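Bubble protein (Penicillium brevicompactum, PDB 1UOY) may act as a toxin of the fungal exudate and may recognise a molecule, or part of one, with a negatively charged surface potential. Local coordinates at residues Q47-G50 with S51-K55. Residues are numbered along the deposited sequence; the frame is centred on the assembly and turned at random.
Sequences QDCG and SSSCK
The carbonyl oxygen of Cys49 is gripped twice: a water donates to Cys49 O at 2.8 Å, and Ser51 N reaches Cys49 O at 2.9 Å in a bent, weak bond of 124°. The same water also donates to Ser53 OG, 2.8 Å away, so it bridges the two limbs of the loop that leaves strand 42-48 and leads into strand 55-57. Ser53 OG sits between its own backbone N and carbonyl carbon (chi1 70°); this directs OG to the water, with Ser53 OG 3.7 Å from Cys49 CB, and Ser53 OG is also hydrogen-bonded to Cys64 O. At the strand end Asp48 makes an Asx turn, its OD1 taking Gly50 N at 2.9 Å from above the carboxylate plane. Across the loop Ser51 O comes within 3.3 Å of Cys49 CB, and an inverse gamma turn centres on Ser52. Beside the water bridge, Cys49 SG lies 3.9 Å from Cys54 CB. Cys49 SG is bonded to Cys64 SG, and Cys54 SG to Cys28 SG. Two disulfides thus come together through a single apolar touch next to a water-bridged turn, tying this surface loop to the C-terminus and to strand 26-28.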
ATOM      1  N   GLN A  47      -4.245   4.884  -6.716  1.00  7.72           N
ATOM      2  CA  GLN A  47      -4.768   4.298  -7.932  1.00  8.89           C
ATOM      3  C   GLN A  47      -5.687   3.184  -7.521  1.00 10.24           C
ATOM      4  O   GLN A  47      -5.375   2.378  -6.633  1.00  9.72           O
ATOM      5  CB  GLN A  47      -3.684   3.734  -8.836  1.00  8.70           C
ATOM      6  CG  GLN A  47      -4.279   3.202 -10.175  1.00 11.07           C
ATOM      7  CD  GLN A  47      -3.203   2.661 -11.130  1.00 14.95           C
ATOM      8  OE1 GLN A  47      -1.994   2.897 -10.961  1.00 13.90           O
ATOM      9  NE2 GLN A  47      -3.641   1.944 -12.149  1.00 13.60           N
ATOM     10  N   ASP A  48      -6.872   3.163  -8.120  1.00  9.86           N
ATOM     11  CA  ASP A  48      -7.828   2.098  -7.871  1.00  8.47           C
ATOM     12  C   ASP A  48      -7.649   1.050  -8.950  1.00  9.52           C
ATOM     13  O   ASP A  48      -7.950   1.311 -10.129  1.00 11.33           O
ATOM     14  CB  ASP A  48      -9.256   2.660  -7.952  1.00  8.77           C
ATOM     15  CG  ASP A  48     -10.301   1.722  -7.425  1.00 12.21           C
ATOM     16  OD1 ASP A  48     -10.005   0.522  -7.190  1.00 10.22           O
ATOM     17  OD2 ASP A  48     -11.480   2.159  -7.244  1.00 10.19           O
ATOM     18  N   CYS A  49      -7.139  -0.125  -8.577  1.00  8.39           N
ATOM     19  CA  CYS A  49      -6.965  -1.204  -9.521  1.00  8.57           C
ATOM     20  C   CYS A  49      -8.283  -1.827  -9.921  1.00 10.53           C
ATOM     21  O   CYS A  49      -8.361  -2.495 -10.938  1.00 10.14           O
ATOM     22  CB  CYS A  49      -6.039  -2.286  -8.911  1.00  7.77           C
ATOM     23  SG  CYS A  49      -4.419  -1.691  -8.371  1.00  9.03           S
ATOM     24  N   GLY A  50      -9.308  -1.588  -9.104  1.00  9.49           N
ATOM     25  CA  GLY A  50     -10.633  -2.160  -9.374  1.00 11.02           C
ATOM     26  C   GLY A  50     -10.641  -3.578  -8.864  1.00 10.45           C
ATOM     27  O   GLY A  50     -11.166  -3.837  -7.775  1.00 13.44           O
ATOM     28  N   SER A  51     -10.063  -4.466  -9.658  1.00 10.57           N
ATOM     29  CA  SER A  51      -9.883  -5.856  -9.233  1.00 10.79           C
ATOM     30  C   SER A  51      -8.609  -5.946  -8.338  1.00 10.03           C
ATOM     31  O   SER A  51      -7.813  -4.975  -8.214  1.00  9.51           O
ATOM     32  CB  SER A  51      -9.738  -6.739 -10.450  1.00 13.94           C
ATOM     33  OG  SER A  51      -8.626  -6.260 -11.227  1.00 18.27           O
ATOM     34  N   SER A  52      -8.442  -7.111  -7.718  1.00  9.06           N
ATOM     35  CA  SER A  52      -7.371  -7.363  -6.739  1.00  8.50           C
ATOM     36  C   SER A  52      -6.032  -7.660  -7.385  1.00  7.52           C
ATOM     37  O   SER A  52      -5.428  -8.661  -7.061  1.00  8.00           O
ATOM     38  CB  SER A  52      -7.793  -8.539  -5.843  1.00  8.22           C
ATOM     39  OG  SER A  52      -8.214  -9.648  -6.638  1.00  9.70           O
ATOM     40  N   SER A  53      -5.589  -6.787  -8.287  1.00  8.24           N
ATOM     41  CA  SER A  53      -4.402  -7.068  -9.069  1.00  8.18           C
ATOM     42  C   SER A  53      -3.091  -6.447  -8.656  1.00  7.65           C
ATOM     43  O   SER A  53      -2.050  -6.727  -9.276  1.00  8.74           O
ATOM     44  CB  SER A  53      -4.674  -6.671 -10.525  1.00  9.20           C
ATOM     45  OG  SER A  53      -4.738  -5.245 -10.611  1.00 10.03           O
ATOM     46  N   CYS A  54      -3.104  -5.599  -7.635  1.00  6.67           N
ATOM     47  CA  CYS A  54      -1.857  -4.892  -7.268  1.00  8.25           C
ATOM     48  C   CYS A  54      -0.718  -5.828  -6.877  1.00  7.37           C
ATOM     49  O   CYS A  54      -0.958  -6.853  -6.231  1.00  8.66           O
ATOM     50  CB  CYS A  54      -2.170  -3.944  -6.106  1.00  8.30           C
ATOM     51  SG  CYS A  54      -0.776  -2.893  -5.561  1.00  8.89           S
ATOM     52  N   LYS A  55       0.507  -5.472  -7.283  1.00  6.58           N
ATOM     53  CA  LYS A  55       1.696  -6.224  -6.819  1.00  8.98           C
ATOM     54  C   LYS A  55       2.852  -5.239  -6.663  1.00  7.00           C
ATOM     55  O   LYS A  55       2.961  -4.256  -7.407  1.00  8.60           O
ATOM     56  CB  LYS A  55       2.138  -7.362  -7.761  1.00 10.32           C
ATOM     57  CG  LYS A  55       2.534  -6.901  -9.159  1.00 12.13           C
ATOM     58  CD  LYS A  55       1.235  -6.743 -10.010  1.00 13.51           C
ATOM     59  CE  LYS A  55       1.488  -6.699 -11.503  1.00 20.08           C
ATOM     60  NZ  LYS A  55       0.215  -6.468 -12.224  1.00 18.23           N
TER
HETATM   61  O   HOH W   1      -6.358  -3.806 -12.351  1.00 17.04           O